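Local coordinates for cellulase CEL9M (Clostridium cellulolyticum, PDB 1IA6), which probably hydrolyses internal beta-1,4-glucosidic linkages in cellulose and related beta-glucans, as a family 9 glycoside hydrolase catalytic module that binds calcium and zinc, at residues V61-P66 and N199-Y204; Y116-E121 and S141-D146. All blocks are in the same frame, centred on the assembly; numbering follows the deposited sequence.

Interaction 1: V61-P66 and N199-Y204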
ATOM      1  N   VAL A  61       1.216 -15.368   0.552  1.00  8.89           N
ATOM      2  CA  VAL A  61       2.270 -15.128  -0.425  1.00  8.97           C
ATOM      3  C   VAL A  61       2.779 -13.694  -0.302  1.00  9.87           C
ATOM      4  O   VAL A  61       2.020 -12.783   0.030  1.00  8.71           O
ATOM      5  CB  VAL A  61       1.744 -15.344  -1.859  1.00 10.08           C
ATOM      6  CG1 VAL A  61       2.832 -15.016  -2.882  1.00 11.10           C
ATOM      7  CG2 VAL A  61       1.274 -16.782  -2.020  1.00 11.97           C
ATOM      8  N   LYS A  62       4.071 -13.500  -0.551  1.00  8.08           N
ATOM      9  CA  LYS A  62       4.651 -12.167  -0.511  1.00  7.46           C
ATOM     10  C   LYS A  62       4.890 -11.772  -1.967  1.00  7.94           C
ATOM     11  O   LYS A  62       5.840 -12.231  -2.598  1.00  9.35           O
ATOM     12  CB  LYS A  62       5.952 -12.179   0.304  1.00  7.92           C
ATOM     13  CG  LYS A  62       5.718 -12.684   1.731  1.00  7.98           C
ATOM     14  CD  LYS A  62       6.924 -12.537   2.654  1.00 12.94           C
ATOM     15  CE  LYS A  62       8.013 -13.543   2.338  1.00 10.57           C
ATOM     16  NZ  LYS A  62       9.015 -13.600   3.443  1.00  9.06           N
ATOM     17  N   PHE A  63       3.981 -10.954  -2.498  1.00  6.80           N
ATOM     18  CA  PHE A  63       4.026 -10.471  -3.880  1.00  7.93           C
ATOM     19  C   PHE A  63       4.793  -9.156  -3.945  1.00  7.43           C
ATOM     20  O   PHE A  63       4.412  -8.184  -3.307  1.00  8.50           O
ATOM     21  CB  PHE A  63       2.603 -10.248  -4.408  1.00  7.50           C
ATOM     22  CG  PHE A  63       1.847 -11.518  -4.706  1.00  9.73           C
ATOM     23  CD1 PHE A  63       2.177 -12.295  -5.814  1.00 10.29           C
ATOM     24  CD2 PHE A  63       0.791 -11.918  -3.898  1.00 10.68           C
ATOM     25  CE1 PHE A  63       1.460 -13.455  -6.114  1.00 11.56           C
ATOM     26  CE2 PHE A  63       0.065 -13.076  -4.190  1.00 12.47           C
ATOM     27  CZ  PHE A  63       0.401 -13.844  -5.299  1.00 10.34           C
ATOM     28  N   GLY A  64       5.849  -9.125  -4.750  1.00  7.52           N
ATOM     29  CA  GLY A  64       6.687  -7.939  -4.853  1.00  7.47           C
ATOM     30  C   GLY A  64       6.107  -6.576  -5.197  1.00  7.37           C
ATOM     31  O   GLY A  64       6.499  -5.575  -4.587  1.00  7.32           O
ATOM     32  N   LEU A  65       5.191  -6.501  -6.158  1.00  6.20           N
ATOM     33  CA  LEU A  65       4.664  -5.193  -6.531  1.00  6.42           C
ATOM     34  C   LEU A  65       3.824  -4.551  -5.432  1.00  6.38           C
ATOM     35  O   LEU A  65       4.098  -3.421  -5.025  1.00  6.54           O
ATOM     36  CB  LEU A  65       3.879  -5.273  -7.848  1.00  7.44           C
ATOM     37  CG  LEU A  65       3.429  -3.928  -8.441  1.00  9.01           C
ATOM     38  CD1 LEU A  65       4.572  -2.914  -8.411  1.00  8.33           C
ATOM     39  CD2 LEU A  65       2.952  -4.147  -9.875  1.00 10.32           C
ATOM     40  N   PRO A  66       2.785  -5.248  -4.942  1.00  7.68           N
ATOM     41  CA  PRO A  66       1.994  -4.619  -3.879  1.00  7.07           C
ATOM     42  C   PRO A  66       2.793  -4.443  -2.585  1.00  7.55           C
ATOM     43  O   PRO A  66       2.493  -3.561  -1.785  1.00  7.38           O
ATOM     44  CB  PRO A  66       0.795  -5.561  -3.721  1.00  7.51           C
ATOM     45  CG  PRO A  66       1.306  -6.881  -4.218  1.00  7.70           C
ATOM     46  CD  PRO A  66       2.155  -6.497  -5.406  1.00  5.99           C
ATOM     47  N   ASN A 199       7.064 -10.023 -12.690  1.00 11.81           N
ATOM     48  CA  ASN A 199       6.067 -11.089 -12.699  1.00 12.94           C
ATOM     49  C   ASN A 199       5.248 -11.130 -11.411  1.00 12.48           C
ATOM     50  O   ASN A 199       5.787 -10.976 -10.318  1.00 13.74           O
ATOM     51  CB  ASN A 199       6.750 -12.448 -12.890  1.00 17.20           C
ATOM     52  CG  ASN A 199       7.518 -12.544 -14.199  1.00 21.98           C
ATOM     53  OD1 ASN A 199       6.940 -12.432 -15.279  1.00 24.15           O
ATOM     54  ND2 ASN A 199       8.829 -12.753 -14.103  1.00 25.13           N
ATOM     55  N   GLY A 200       3.945 -11.349 -11.552  1.00 11.02           N
ATOM     56  CA  GLY A 200       3.071 -11.433 -10.396  1.00 11.75           C
ATOM     57  C   GLY A 200       2.031 -12.518 -10.608  1.00 13.11           C
ATOM     58  O   GLY A 200       0.959 -12.502  -9.995  1.00 12.45           O
ATOM     59  N   GLN A 201       2.364 -13.477 -11.468  1.00 11.83           N
ATOM     60  CA  GLN A 201       1.457 -14.565 -11.803  1.00 13.75           C
ATOM     61  C   GLN A 201       0.167 -13.938 -12.324  1.00 15.18           C
ATOM     62  O   GLN A 201       0.197 -12.839 -12.873  1.00 16.98           O
ATOM     63  CB  GLN A 201       1.190 -15.443 -10.574  1.00 13.08           C
ATOM     64  CG  GLN A 201       2.453 -16.111 -10.023  1.00 12.85           C
ATOM     65  CD  GLN A 201       2.150 -17.206  -9.010  1.00 14.68           C
ATOM     66  OE1 GLN A 201       2.015 -16.948  -7.812  1.00 12.01           O
ATOM     67  NE2 GLN A 201       2.028 -18.437  -9.494  1.00 15.42           N
ATOM     68  N   SER A 202      -0.966 -14.612 -12.162  1.00 15.52           N
ATOM     69  CA  SER A 202      -2.221 -14.049 -12.649  1.00 15.31           C
ATOM     70  C   SER A 202      -2.871 -13.170 -11.586  1.00 15.36           C
ATOM     71  O   SER A 202      -3.912 -12.554 -11.822  1.00 16.17           O
ATOM     72  CB  SER A 202      -3.183 -15.171 -13.050  1.00 18.49           C
ATOM     73  OG  SER A 202      -3.523 -15.971 -11.931  1.00 21.24           O
ATOM     74  N   PHE A 203      -2.240 -13.101 -10.420  1.00 12.17           N
ATOM     75  CA  PHE A 203      -2.765 -12.333  -9.298  1.00 12.45           C
ATOM     76  C   PHE A 203      -2.464 -10.849  -9.403  1.00 12.26           C
ATOM     77  O   PHE A 203      -3.320 -10.011  -9.117  1.00 12.03           O
ATOM     78  CB  PHE A 203      -2.204 -12.905  -7.998  1.00 12.85           C
ATOM     79  CG  PHE A 203      -2.488 -14.367  -7.829  1.00 14.77           C
ATOM     80  CD1 PHE A 203      -3.775 -14.806  -7.534  1.00 16.53           C
ATOM     81  CD2 PHE A 203      -1.490 -15.310  -8.034  1.00 15.68           C
ATOM     82  CE1 PHE A 203      -4.063 -16.165  -7.452  1.00 17.48           C
ATOM     83  CE2 PHE A 203      -1.770 -16.671  -7.954  1.00 16.48           C
ATOM     84  CZ  PHE A 203      -3.059 -17.098  -7.663  1.00 16.75           C
ATOM     85  N   TYR A 204      -1.244 -10.527  -9.807  1.00  9.19           N
ATOM     86  CA  TYR A 204      -0.852  -9.137  -9.962  1.00  9.36           C
ATOM     87  C   TYR A 204      -0.222  -8.928 -11.327  1.00 10.25           C
ATOM     88  O   TYR A 204       0.998  -8.878 -11.468  1.00 12.46           O
ATOM     89  CB  TYR A 204       0.111  -8.736  -8.843  1.00  9.58           C
ATOM     90  CG  TYR A 204      -0.600  -8.540  -7.521  1.00 10.19           C
ATOM     91  CD1 TYR A 204      -1.294  -7.360  -7.252  1.00 10.26           C
ATOM     92  CD2 TYR A 204      -0.631  -9.556  -6.565  1.00  8.71           C
ATOM     93  CE1 TYR A 204      -2.006  -7.195  -6.065  1.00 11.19           C
ATOM     94  CE2 TYR A 204      -1.339  -9.403  -5.373  1.00  9.24           C
ATOM     95  CZ  TYR A 204      -2.024  -8.220  -5.132  1.00  9.04           C
ATOM     96  OH  TYR A 204      -2.728  -8.057  -3.962  1.00  9.12           O
TER
HETATM   97  O   HOH W   1       5.462 -10.951  -7.580  1.00 10.50           O

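Interaction 2: Y116-E121 and S141-D146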
ATOM      1  N   TYR A 116      15.242 -10.498  -5.067  1.00  9.27           N
ATOM      2  CA  TYR A 116      14.192 -11.510  -4.992  1.00  9.93           C
ATOM      3  C   TYR A 116      12.916 -10.764  -4.648  1.00 10.63           C
ATOM      4  O   TYR A 116      12.920  -9.931  -3.736  1.00 10.78           O
ATOM      5  CB  TYR A 116      14.525 -12.521  -3.898  1.00 12.93           C
ATOM      6  CG  TYR A 116      15.655 -13.443  -4.281  1.00 14.00           C
ATOM      7  CD1 TYR A 116      15.424 -14.554  -5.089  1.00 15.29           C
ATOM      8  CD2 TYR A 116      16.963 -13.182  -3.874  1.00 15.02           C
ATOM      9  CE1 TYR A 116      16.465 -15.387  -5.487  1.00 16.68           C
ATOM     10  CE2 TYR A 116      18.016 -14.010  -4.269  1.00 18.07           C
ATOM     11  CZ  TYR A 116      17.756 -15.110  -5.074  1.00 19.21           C
ATOM     12  OH  TYR A 116      18.783 -15.935  -5.474  1.00 24.07           O
ATOM     13  N   TYR A 117      11.824 -11.049  -5.357  1.00 10.15           N
ATOM     14  CA  TYR A 117      10.594 -10.315  -5.079  1.00 10.13           C
ATOM     15  C   TYR A 117       9.299 -11.090  -4.878  1.00  9.60           C
ATOM     16  O   TYR A 117       8.235 -10.490  -4.743  1.00 11.44           O
ATOM     17  CB  TYR A 117      10.402  -9.215  -6.129  1.00  9.61           C
ATOM     18  CG  TYR A 117      10.221  -9.677  -7.557  1.00 11.00           C
ATOM     19  CD1 TYR A 117       9.001 -10.183  -7.999  1.00  8.72           C
ATOM     20  CD2 TYR A 117      11.256  -9.541  -8.489  1.00 10.11           C
ATOM     21  CE1 TYR A 117       8.807 -10.533  -9.340  1.00 10.58           C
ATOM     22  CE2 TYR A 117      11.076  -9.887  -9.824  1.00 10.43           C
ATOM     23  CZ  TYR A 117       9.849 -10.378 -10.244  1.00 10.86           C
ATOM     24  OH  TYR A 117       9.662 -10.693 -11.569  1.00 12.25           O
ATOM     25  N   GLN A 118       9.366 -12.416  -4.868  1.00  8.90           N
ATOM     26  CA  GLN A 118       8.166 -13.191  -4.589  1.00  8.74           C
ATOM     27  C   GLN A 118       8.513 -14.480  -3.882  1.00  9.90           C
ATOM     28  O   GLN A 118       9.331 -15.267  -4.358  1.00  9.61           O
ATOM     29  CB  GLN A 118       7.337 -13.518  -5.840  1.00  8.38           C
ATOM     30  CG  GLN A 118       6.004 -14.188  -5.429  1.00  8.53           C
ATOM     31  CD  GLN A 118       5.024 -14.425  -6.566  1.00  9.55           C
ATOM     32  OE1 GLN A 118       4.821 -13.566  -7.422  1.00  9.53           O
ATOM     33  NE2 GLN A 118       4.390 -15.595  -6.560  1.00  9.72           N
ATOM     34  N   VAL A 119       7.903 -14.672  -2.719  1.00  8.99           N
ATOM     35  CA  VAL A 119       8.101 -15.876  -1.931  1.00  9.81           C
ATOM     36  C   VAL A 119       6.731 -16.520  -1.822  1.00 10.04           C
ATOM     37  O   VAL A 119       5.785 -15.897  -1.331  1.00  9.30           O
ATOM     38  CB  VAL A 119       8.632 -15.550  -0.527  1.00  9.40           C
ATOM     39  CG1 VAL A 119       8.635 -16.806   0.344  1.00 11.73           C
ATOM     40  CG2 VAL A 119      10.037 -14.982  -0.637  1.00 10.50           C
ATOM     41  N   GLY A 120       6.633 -17.759  -2.292  1.00 10.31           N
ATOM     42  CA  GLY A 120       5.371 -18.477  -2.272  1.00 11.01           C
ATOM     43  C   GLY A 120       4.795 -18.564  -3.674  1.00 11.35           C
ATOM     44  O   GLY A 120       5.167 -17.794  -4.562  1.00 10.11           O
ATOM     45  N   GLU A 121       3.890 -19.512  -3.884  1.00 10.89           N
ATOM     46  CA  GLU A 121       3.258 -19.688  -5.186  1.00 10.62           C
ATOM     47  C   GLU A 121       1.758 -19.533  -4.936  1.00 10.90           C
ATOM     48  O   GLU A 121       1.165 -20.305  -4.182  1.00 10.92           O
ATOM     49  CB  GLU A 121       3.594 -21.078  -5.743  1.00 11.71           C
ATOM     50  CG  GLU A 121       3.212 -21.291  -7.199  1.00 11.55           C
ATOM     51  CD  GLU A 121       1.724 -21.481  -7.392  1.00 10.61           C
ATOM     52  OE1 GLU A 121       1.174 -22.457  -6.841  1.00 12.15           O
ATOM     53  OE2 GLU A 121       1.104 -20.658  -8.091  1.00 12.14           O
ATOM     54  N   SER A 141      11.101 -19.474  -3.775  1.00 12.90           N
ATOM     55  CA  SER A 141      11.495 -18.086  -3.984  1.00 14.41           C
ATOM     56  C   SER A 141      11.302 -18.049  -5.496  1.00 14.23           C
ATOM     57  O   SER A 141      12.250 -18.161  -6.275  1.00 15.85           O
ATOM     58  CB  SER A 141      12.958 -17.895  -3.593  1.00 14.52           C
ATOM     59  OG  SER A 141      13.149 -18.259  -2.234  1.00 13.96           O
ATOM     60  N   LEU A 142      10.040 -17.912  -5.887  1.00 13.38           N
ATOM     61  CA  LEU A 142       9.617 -17.956  -7.281  1.00 11.93           C
ATOM     62  C   LEU A 142      10.214 -16.999  -8.306  1.00 12.75           C
ATOM     63  O   LEU A 142      10.595 -17.430  -9.397  1.00 11.95           O
ATOM     64  CB  LEU A 142       8.089 -17.866  -7.338  1.00 11.47           C
ATOM     65  CG  LEU A 142       7.430 -18.452  -8.588  1.00 13.26           C
ATOM     66  CD1 LEU A 142       7.823 -19.925  -8.726  1.00 15.44           C
ATOM     67  CD2 LEU A 142       5.923 -18.313  -8.490  1.00 14.53           C
ATOM     68  N   TYR A 143      10.285 -15.714  -7.980  1.00 12.00           N
ATOM     69  CA  TYR A 143      10.814 -14.735  -8.925  1.00 12.07           C
ATOM     70  C   TYR A 143      11.916 -13.846  -8.360  1.00 13.12           C
ATOM     71  O   TYR A 143      11.950 -13.535  -7.167  1.00 11.34           O
ATOM     72  CB  TYR A 143       9.693 -13.826  -9.438  1.00 12.13           C
ATOM     73  CG  TYR A 143       8.524 -14.529 -10.088  1.00 13.16           C
ATOM     74  CD1 TYR A 143       8.692 -15.289 -11.245  1.00 15.28           C
ATOM     75  CD2 TYR A 143       7.237 -14.409  -9.560  1.00 14.52           C
ATOM     76  CE1 TYR A 143       7.608 -15.907 -11.864  1.00 16.68           C
ATOM     77  CE2 TYR A 143       6.144 -15.024 -10.172  1.00 16.65           C
ATOM     78  CZ  TYR A 143       6.339 -15.771 -11.322  1.00 18.06           C
ATOM     79  OH  TYR A 143       5.266 -16.379 -11.935  1.00 19.79           O
ATOM     80  N   LYS A 144      12.812 -13.429  -9.245  1.00 13.40           N
ATOM     81  CA  LYS A 144      13.903 -12.547  -8.874  1.00 14.18           C
ATOM     82  C   LYS A 144      14.254 -11.707 -10.091  1.00 14.10           C
ATOM     83  O   LYS A 144      14.077 -12.140 -11.230  1.00 15.40           O
ATOM     84  CB  LYS A 144      15.132 -13.348  -8.436  1.00 15.59           C
ATOM     85  CG  LYS A 144      15.824 -14.102  -9.554  1.00 18.68           C
ATOM     86  CD  LYS A 144      17.121 -14.730  -9.068  1.00 22.06           C
ATOM     87  CE  LYS A 144      17.797 -15.519 -10.171  1.00 22.60           C
ATOM     88  NZ  LYS A 144      19.032 -16.179  -9.675  1.00 28.37           N
ATOM     89  N   ALA A 145      14.735 -10.497  -9.843  1.00 12.94           N
ATOM     90  CA  ALA A 145      15.135  -9.607 -10.911  1.00 12.35           C
ATOM     91  C   ALA A 145      16.656  -9.601 -10.956  1.00 11.37           C
ATOM     92  O   ALA A 145      17.315  -9.649  -9.919  1.00  9.81           O
ATOM     93  CB  ALA A 145      14.613  -8.205 -10.645  1.00 13.01           C
ATOM     94  N   ASP A 146      17.203  -9.586 -12.164  1.00 13.05           N
ATOM     95  CA  ASP A 146      18.645  -9.540 -12.370  1.00 14.35           C
ATOM     96  C   ASP A 146      18.885  -8.966 -13.765  1.00 14.16           C
ATOM     97  O   ASP A 146      17.934  -8.614 -14.460  1.00 14.29           O
ATOM     98  CB  ASP A 146      19.274 -10.934 -12.216  1.00 15.48           C
ATOM     99  CG  ASP A 146      18.644 -11.966 -13.117  1.00 18.32           C
ATOM    100  OD1 ASP A 146      18.477 -11.692 -14.320  1.00 18.75           O
ATOM    101  OD2 ASP A 146      18.325 -13.064 -12.619  1.00 23.42           O
TER
HETATM  102  O   HOH W   2      11.804 -10.632 -13.034  1.00 17.11           O

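Interaction 1: V61-P66 and N199-Y204
Tyr204 lays one face of its ring over Pro66 and turns its CD2-CE2 side to Phe63. Its CG is anti to the carbonyl carbon (chi1 -75°), which starts the ring toward these two residues. The proline contact is a CH-pi interaction: Pro66 CG sits 3.7 Å from the centroid of the Tyr204 ring and 10° off its normal. Tyr204 CE2 approaches Phe63 CD2 to 3.6 Å, while Tyr204 CD2 stands over a face of Phe63, displaced toward the rim; the two rings meet obliquely, their planes 56° apart. Val61 CG1 lies over the centre of the opposite Phe63 face, so this ring is sandwiched. Its far end, CZ, meets Phe203 CD2 at 3.6 Å, completing an aromatic cluster of three. Gln201 OE1 stands at the Phe63 edge, 3.9 Å from CE1, and accepts hydrogen bonds from Gly122 N and Gln118 NE2; Gln201 NE2 is hydrogen-bonded to Glu121 OE2. Within the loop, Tyr204 N donates to Gly200 O (3.0 Å), and a water links Gly64 N, weakly, to Asn199 O. The Tyr204 hydroxyl is hydrogen-bonded to Asp56, and the Tyr204 side chain lies about 7 Å from that of Glu410, a predicted active-site residue. The contact packs the loop between helices 174-193 and 210-224 against strand 62-63 and the start of helix 64-80; the Phe63 ring also touches Gln118 of strand 115-119.

Interaction 2: Y116-E121 and S141-D146
This is an antiparallel strand pairing at one side of a small three-stranded sheet, in which 115-119 is the middle strand and 143-145 an outer one. The N-to-C directions of the two short strands are 171° apart, and their axes approach to 4.6 Å. Tyr116 and Lys144 form a non-hydrogen-bonded pair, and next to it Tyr117 N donates to Tyr143 O at 3.1 Å with an N-H...O angle of 166°. On the Tyr116 face of the sheet, the extended Lys144 chain runs beside the phenol, its CD 3.7 Å from Tyr116 CE1. Tyr117 takes the crowded position, CG between backbone N and carbonyl carbon (chi1 63°), and its ring reaches across the neighbouring strand: Tyr143 CB lies over one face, 3.4 Å from Tyr117 CE1. Gln118 and Tyr143 extend side by side, with OE1 of Gln118 at the ring edge, 3.3 Å from Tyr143 CD2, and the amide nearly perpendicular to the ring. Gln118 NE2 donates to Gly120 O at 3.1 Å and also to Gln201 OE1. Two acceptors on NE2 help to set which end of the amide is nitrogen, whereas Gln118 N is buried without a partner; side-chain packing accompanies the Tyr117-Tyr143 backbone bond.

Both interactions bear on the same small sheet: interaction 1 involves its outer strand 62-63, interaction 2 its middle strand and the other outer one. Their centres are 9 Å apart, with interaction 1 nearer the centre of the chain (13 Å against 19 Å). Both are partly buried, but interaction 1 has no exposed residue among those touching and interaction 2 has one, Lys144. Between its segments interaction 1 is almost wholly apolar, ring against ring and proline; interaction 2 mixes strand pairing with tyrosine packing. Segment 199-204 joins them, since Gln201 NE2 is probably hydrogen-bonded to Glu121 OE2 (2.8 Å) and Asn199 N to Tyr117 OH (2.9 Å). Interaction 1 faces the predicted active site, whereas Gly120 in interaction 2 is about 10 Å from the bound zinc.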